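Local coordinates for peptidoglycan recognition protein 3 (Branchiostoma belcheri tsingtauense, PDB 4Z8I) that probably hydrolyses the N-acetylmuramoyl-L-alanine amide bond of bacterial peptidoglycan with a zinc-dependent amidase domain joined to a chitin-binding domain, at residues Q170-A174 and S175-A179; A209-G212 and N213-D217; V81-S84 and L85-K89. One frame throughout, in Å; residues are numbered along the deposited sequence.

Contact 1: residues Q170-A174 and S175-A179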
loop_
_atom_site.group_PDB
_atom_site.type_symbol
_atom_site.label_atom_id
_atom_site.label_comp_id
_atom_site.label_asym_id
_atom_site.label_seq_id
_atom_site.Cartn_x
_atom_site.Cartn_y
_atom_site.Cartn_z
ATOM N N GLN A 170 -8.568 -4.239 17.220
ATOM C CA GLN A 170 -7.499 -5.059 16.658
ATOM C C GLN A 170 -6.606 -4.221 15.758
ATOM O O GLN A 170 -6.967 -3.111 15.371
ATOM C CB GLN A 170 -8.077 -6.212 15.834
ATOM C CG GLN A 170 -8.445 -7.453 16.625
ATOM C CD GLN A 170 -8.735 -8.644 15.728
ATOM O OE1 GLN A 170 -8.855 -8.507 14.508
ATOM N NE2 GLN A 170 -8.845 -9.823 16.329
ATOM N N LYS A 171 -5.438 -4.757 15.426
ATOM C CA LYS A 171 -4.599 -4.175 14.385
ATOM C C LYS A 171 -4.391 -5.231 13.312
ATOM O O LYS A 171 -4.346 -6.421 13.618
ATOM C CB LYS A 171 -3.255 -3.709 14.954
ATOM C CG LYS A 171 -3.381 -2.607 15.996
ATOM C CD LYS A 171 -2.039 -2.203 16.588
ATOM C CE LYS A 171 -1.165 -1.490 15.572
ATOM N NZ LYS A 171 0.120 -1.026 16.176
ATOM N N PRO A 172 -4.285 -4.806 12.046
ATOM C CA PRO A 172 -4.032 -5.757 10.958
ATOM C C PRO A 172 -2.695 -6.465 11.154
ATOM O O PRO A 172 -1.888 -6.031 11.975
ATOM C CB PRO A 172 -3.969 -4.858 9.719
ATOM C CG PRO A 172 -4.730 -3.626 10.097
ATOM C CD PRO A 172 -4.459 -3.428 11.554
ATOM N N THR A 173 -2.467 -7.545 10.416
ATOM C CA THR A 173 -1.190 -8.245 10.482
ATOM C C THR A 173 -0.084 -7.337 9.952
ATOM O O THR A 173 -0.340 -6.450 9.138
ATOM C CB THR A 173 -1.225 -9.560 9.677
ATOM O OG1 THR A 173 -1.474 -9.275 8.294
ATOM C CG2 THR A 173 -2.321 -10.471 10.200
ATOM N N ALA A 174 1.141 -7.551 10.420
ATOM C CA ALA A 174 2.269 -6.734 9.989
ATOM C C ALA A 174 2.436 -6.800 8.477
ATOM O O ALA A 174 2.867 -5.834 7.847
ATOM C CB ALA A 174 3.542 -7.176 10.687
ATOM N N SER A 175 2.079 -7.944 7.898
ATOM C CA SER A 175 2.157 -8.122 6.450
ATOM C C SER A 175 1.170 -7.218 5.714
ATOM O O SER A 175 1.459 -6.734 4.621
ATOM C CB SER A 175 1.925 -9.586 6.071
ATOM O OG SER A 175 0.653 -10.030 6.502
ATOM N N ALA A 176 0.008 -6.991 6.319
ATOM C CA ALA A 176 -0.991 -6.101 5.735
ATOM C C ALA A 176 -0.487 -4.658 5.719
ATOM O O ALA A 176 -0.579 -3.965 4.699
ATOM C CB ALA A 176 -2.302 -6.208 6.495
ATOM N N ILE A 177 0.050 -4.221 6.855
ATOM C CA ILE A 177 0.638 -2.892 6.990
ATOM C C ILE A 177 1.766 -2.692 5.979
ATOM O O ILE A 177 1.808 -1.689 5.259
ATOM C CB ILE A 177 1.217 -2.688 8.401
ATOM C CG1 ILE A 177 0.216 -3.137 9.472
ATOM C CG2 ILE A 177 1.639 -1.243 8.602
ATOM C CD1 ILE A 177 -1.075 -2.353 9.483
ATOM N N ALA A 178 2.677 -3.660 5.939
ATOM C CA ALA A 178 3.800 -3.633 5.009
ATOM C C ALA A 178 3.324 -3.547 3.566
ATOM O O ALA A 178 3.886 -2.803 2.758
ATOM C CB ALA A 178 4.667 -4.858 5.204
ATOM N N ALA A 179 2.284 -4.310 3.248
ATOM C CA ALA A 179 1.725 -4.308 1.900
ATOM C C ALA A 179 1.133 -2.948 1.537
ATOM O O ALA A 179 1.302 -2.475 0.413
ATOM C CB ALA A 179 0.686 -5.397 1.754
#
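T173 and A176 meet where an extended run of loop turns into the first turn of helix 174-190. The chain is extended through T173 (psi 153°) and becomes helical at A174, so T173 is the N-cap. Two regular backbone bonds start the helix: I177 N donates to T173 O at 3.2 Å and A178 N to A174 O at 2.9 Å, both nearly straight at hydrogen. A176 N also leans on T173 O, but this bond is weak and bent.

The side chain of T173 adds the cap. Its OG1 sits between the backbone N and the carbonyl carbon (chi1 62°), turned back over the helix start. There T173 OG1 accepts a weak bond from A176 N at 3.4 Å and a shorter one from S175 OG at 2.9 Å. OG1 is further engaged with N134 O of a neighbouring loop, so one hydroxyl ties the helix start to that loop.

On the apolar side, P172, just before the N-cap, and I177, four residues after it, pair as a hydrophobic staple. The two side chains cross at about a right angle, with I177 CD1 lying 3.8 Å from P172 CB and also reaching CG of the ring. P172 CB touches A176 CB as well, at 3.9 Å.

The staple faces inward, where F163 of strand 158-163 packs against P172, A176 and I177. L215 and D218 of helix 213-218 flank it, and K171 NZ forms a salt bridge with D218 OD1, joining the loop to that short helix.

Contact 2: residues A209-G212 and N213-D217; sequences ACPG and NLLYD. With ZN (zinc ion), chain B.
Y216 N donates to G212 O at 3.0 Å, the first backbone bond of helix 213-218, with G212 as its N-cap at positive phi (87°). Around this bond P211 packs against two consecutive helix residues. Its CB meets L215 CD2 at 3.8 Å, while its CD lies 3.9 Å from Y216 CD1, the two side chains crossing obliquely. Both L215 and Y216 carry CG anti to the backbone N (chi1 177° and -179°), which brings L215 CD2 against P211 O and the tyrosine ring alongside the proline.

Behind these contacts the loop is held by G212 N bonding to A209 O, and a cis peptide joins C210 to P211. C210 takes no part in this packing; its SG binds the zinc ion at 2.3 Å. H93, H202 and a water oxygen 1.9 Å from the zinc ion complete its coordination, consistent with a catalytic zinc of this amidase family.

Farther out, R203 bonds to A209 O and N213 OD1 and makes a cation-pi contact with Y216, whose OH bonds to D204 OD1. The loop thus lies between helix 202-205 and helix 213-218, with H94 of strand 87-94 touching C210 and P211, and F167 and P172 packing on L215.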
loop_
_atom_site.group_PDB
_atom_site.type_symbol
_atom_site.label_atom_id
_atom_site.label_comp_id
_atom_site.label_asym_id
_atom_site.label_seq_id
_atom_site.Cartn_x
_atom_site.Cartn_y
_atom_site.Cartn_z
ATOM N N ALA A 209 -16.036 6.159 12.150
ATOM C CA ALA A 209 -15.036 5.618 13.059
ATOM C C ALA A 209 -13.936 4.950 12.239
ATOM O O ALA A 209 -12.935 4.483 12.782
ATOM C CB ALA A 209 -15.667 4.631 14.023
ATOM N N CYS A 210 -14.137 4.904 10.925
ATOM C CA CYS A 210 -13.147 4.370 9.996
ATOM C C CYS A 210 -11.870 5.195 10.106
ATOM O O CYS A 210 -11.932 6.421 10.189
ATOM C CB CYS A 210 -13.698 4.441 8.569
ATOM S SG CYS A 210 -12.833 3.458 7.337
ATOM N N PRO A 211 -10.702 4.534 10.085
ATOM C CA PRO A 211 -10.483 3.106 9.844
ATOM C C PRO A 211 -10.369 2.287 11.125
ATOM O O PRO A 211 -9.602 1.325 11.150
ATOM C CB PRO A 211 -9.130 3.104 9.140
ATOM C CG PRO A 211 -8.393 4.211 9.818
ATOM C CD PRO A 211 -9.423 5.262 10.179
ATOM N N GLY A 212 -11.110 2.654 12.165
ATOM C CA GLY A 212 -11.004 1.966 13.441
ATOM C C GLY A 212 -9.907 2.558 14.307
ATOM O O GLY A 212 -8.885 3.007 13.794
ATOM N N ASN A 213 -10.118 2.548 15.621
ATOM C CA ASN A 213 -9.194 3.176 16.568
ATOM C C ASN A 213 -7.726 2.750 16.466
ATOM O O ASN A 213 -6.848 3.593 16.307
ATOM C CB ASN A 213 -9.683 2.980 18.008
ATOM C CG ASN A 213 -10.865 3.869 18.354
ATOM O OD1 ASN A 213 -11.040 4.944 17.782
ATOM N ND2 ASN A 213 -11.677 3.424 19.303
ATOM N N LEU A 214 -7.462 1.450 16.569
ATOM C CA LEU A 214 -6.083 0.955 16.625
ATOM C C LEU A 214 -5.305 1.131 15.316
ATOM O O LEU A 214 -4.129 1.506 15.329
ATOM C CB LEU A 214 -6.045 -0.506 17.083
ATOM C CG LEU A 214 -6.504 -0.781 18.518
ATOM C CD1 LEU A 214 -5.955 -2.105 19.018
ATOM C CD2 LEU A 214 -6.083 0.341 19.439
ATOM N N LEU A 215 -5.960 0.859 14.193
ATOM C CA LEU A 215 -5.345 1.087 12.892
ATOM C C LEU A 215 -5.065 2.575 12.691
ATOM O O LEU A 215 -4.009 2.957 12.174
ATOM C CB LEU A 215 -6.242 0.554 11.774
ATOM C CG LEU A 215 -5.730 0.791 10.354
ATOM C CD1 LEU A 215 -4.323 0.243 10.203
ATOM C CD2 LEU A 215 -6.660 0.160 9.334
ATOM N N TYR A 216 -6.012 3.410 13.112
ATOM C CA TYR A 216 -5.851 4.858 13.034
ATOM C C TYR A 216 -4.683 5.315 13.898
ATOM O O TYR A 216 -3.983 6.262 13.549
ATOM C CB TYR A 216 -7.134 5.571 13.462
ATOM C CG TYR A 216 -7.061 7.078 13.389
ATOM C CD1 TYR A 216 -7.114 7.736 12.167
ATOM C CD2 TYR A 216 -6.950 7.843 14.541
ATOM C CE1 TYR A 216 -7.050 9.112 12.095
ATOM C CE2 TYR A 216 -6.886 9.220 14.478
ATOM C CZ TYR A 216 -6.939 9.848 13.254
ATOM O OH TYR A 216 -6.876 11.219 13.191
ATOM N N ASP A 217 -4.480 4.641 15.028
ATOM C CA ASP A 217 -3.336 4.927 15.883
ATOM C C ASP A 217 -2.043 4.538 15.176
ATOM O O ASP A 217 -1.051 5.264 15.239
ATOM C CB ASP A 217 -3.444 4.189 17.222
ATOM C CG ASP A 217 -4.403 4.862 18.190
ATOM O OD1 ASP A 217 -4.718 6.056 17.993
ATOM O OD2 ASP A 217 -4.832 4.197 19.157
HETATM ZN ZN ZN B . -13.714 4.511 5.538
HETATM O O HOH W 1 -15.184 3.698 4.541
#

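Contact 3: residues V81-S84 and L85-K89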
loop_
_atom_site.group_PDB
_atom_site.type_symbol
_atom_site.label_atom_id
_atom_site.label_comp_id
_atom_site.label_asym_id
_atom_site.label_seq_id
_atom_site.Cartn_x
_atom_site.Cartn_y
_atom_site.Cartn_z
ATOM N N VAL A 81 -14.282 6.921 -14.959
ATOM C CA VAL A 81 -14.109 8.288 -14.477
ATOM C C VAL A 81 -12.714 8.439 -13.880
ATOM O O VAL A 81 -12.437 7.951 -12.782
ATOM C CB VAL A 81 -15.182 8.662 -13.445
ATOM C CG1 VAL A 81 -14.929 10.054 -12.891
ATOM C CG2 VAL A 81 -16.556 8.592 -14.081
ATOM N N PHE A 82 -11.836 9.116 -14.612
ATOM C CA PHE A 82 -10.413 9.111 -14.286
ATOM C C PHE A 82 -9.965 10.188 -13.299
ATOM O O PHE A 82 -10.443 11.323 -13.331
ATOM C CB PHE A 82 -9.574 9.168 -15.565
ATOM C CG PHE A 82 -9.849 8.038 -16.512
ATOM C CD1 PHE A 82 -9.338 6.774 -16.269
ATOM C CD2 PHE A 82 -10.628 8.235 -17.638
ATOM C CE1 PHE A 82 -9.598 5.731 -17.132
ATOM C CE2 PHE A 82 -10.891 7.196 -18.506
ATOM C CZ PHE A 82 -10.376 5.942 -18.252
ATOM N N LEU A 83 -9.045 9.807 -12.420
ATOM C CA LEU A 83 -8.435 10.733 -11.476
ATOM C C LEU A 83 -7.424 11.617 -12.180
ATOM O O LEU A 83 -6.741 11.175 -13.104
ATOM C CB LEU A 83 -7.721 9.961 -10.367
ATOM C CG LEU A 83 -8.579 9.449 -9.218
ATOM C CD1 LEU A 83 -7.775 8.515 -8.335
ATOM C CD2 LEU A 83 -9.107 10.619 -8.414
ATOM N N SER A 84 -7.332 12.868 -11.745
ATOM C CA SER A 84 -6.248 13.731 -12.182
ATOM C C SER A 84 -4.976 13.268 -11.481
ATOM O O SER A 84 -4.904 13.261 -10.252
ATOM C CB SER A 84 -6.547 15.187 -11.835
ATOM O OG SER A 84 -5.552 16.050 -12.356
ATOM N N LEU A 85 -3.983 12.862 -12.262
ATOM C CA LEU A 85 -2.733 12.365 -11.699
ATOM C C LEU A 85 -1.649 13.437 -11.771
ATOM O O LEU A 85 -1.655 14.268 -12.680
ATOM C CB LEU A 85 -2.295 11.083 -12.416
ATOM C CG LEU A 85 -3.254 9.897 -12.287
ATOM C CD1 LEU A 85 -2.795 8.722 -13.131
ATOM C CD2 LEU A 85 -3.397 9.478 -10.836
ATOM N N PRO A 86 -0.717 13.435 -10.804
ATOM C CA PRO A 86 -0.646 12.517 -9.663
ATOM C C PRO A 86 -1.591 12.931 -8.538
ATOM O O PRO A 86 -2.093 14.055 -8.529
ATOM C CB PRO A 86 0.803 12.660 -9.203
ATOM C CG PRO A 86 1.146 14.064 -9.541
ATOM C CD PRO A 86 0.422 14.372 -10.822
ATOM N N VAL A 87 -1.823 12.021 -7.600
ATOM C CA VAL A 87 -2.776 12.250 -6.523
ATOM C C VAL A 87 -2.121 12.911 -5.306
ATOM O O VAL A 87 -1.030 12.518 -4.885
ATOM C CB VAL A 87 -3.490 10.931 -6.140
ATOM C CG1 VAL A 87 -4.396 11.120 -4.942
ATOM C CG2 VAL A 87 -4.265 10.388 -7.328
ATOM N N PRO A 88 -2.781 13.941 -4.757
ATOM C CA PRO A 88 -2.303 14.714 -3.607
ATOM C C PRO A 88 -2.295 13.925 -2.307
ATOM O O PRO A 88 -1.367 14.084 -1.518
ATOM C CB PRO A 88 -3.334 15.842 -3.483
ATOM C CG PRO A 88 -3.992 15.918 -4.799
ATOM C CD PRO A 88 -3.991 14.534 -5.351
ATOM N N LYS A 89 -3.311 13.098 -2.076
ATOM C CA LYS A 89 -3.470 12.496 -0.755
ATOM C C LYS A 89 -3.924 11.031 -0.732
ATOM O O LYS A 89 -4.510 10.533 -1.688
ATOM C CB LYS A 89 -4.384 13.374 0.104
ATOM C CG LYS A 89 -5.591 13.938 -0.624
ATOM C CD LYS A 89 -6.151 15.172 0.082
ATOM C CE LYS A 89 -5.416 16.433 -0.329
ATOM N NZ LYS A 89 -6.044 17.661 0.231
HETATM O O HOH W 2 -4.440 12.487 -14.840
HETATM O O HOH W 3 -3.153 16.622 -10.047
#
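L83 and V87 come together across a cis-proline turn that leads the chain into strand 87-94 of the central mixed sheet of the amidase domain. The peptide between L85 and P86 is cis, and the backbone angles at these two residues place the bend close to a type VIb turn. S84 and V87 are its first and last residues, with L85 and P86 at the corners, and the turn is made without a direct hydrogen bond between the two segments.

Across the turn the segments meet through apolar contacts and bridging waters. On the buried side, the side chains of L83 and V87 lie at a slant to one another, and L83 CD1 approaches V87 CG2 to 4.1 Å. The V87 branch is the one beside the backbone N, because CG1 takes the position anti to it (chi1 175°). The same CG2 also lies 4.1 Å from S84 O, so this one methyl meets both L83 and S84. L85 stays nearer the outside, where its CD2 makes only a loose contact of 4.4 Å with L83 CB.

Other segments of the same chain hold both ends of the turn. L83 and V81 make backbone hydrogen bonds with D145 and R147, whereas V87 bonds to K192 and R194, and P88 to S198, as the strand sets out and turns its corner at P88. The same strand later supplies H93 to the zinc site.

Two waters bridge polar groups of the bend. One gives a hydrogen to P86 O at 3.2 Å and has a weak link to S84 OG, a loose bridge between the two. The other bridges L83 O and L85 N, donating to L83 O at 3.2 Å and accepting from L85 N at 2.6 Å.

Contacts 1 and 2 form one continuous patch, with centres 13 Å apart: P172 CG lies 3.9 Å from L215 CD1, I177 CD1 is 4.2 Å from the same methyl, and K171 CG packs on L214 CB at 3.6 Å. The start of helix 174-190, with the loop before it, thus packs against the start of helix 213-218. Contact 2 holds a zinc ligand itself, while the P172 side chain of contact 1 is about 13 Å from the metal. Contact 3 is remote, its centre 26 Å from that of contact 1 and 25 Å from that of contact 2. Its link to the site runs along strand 87-94, which begins at V87 and carries the zinc ligand H93.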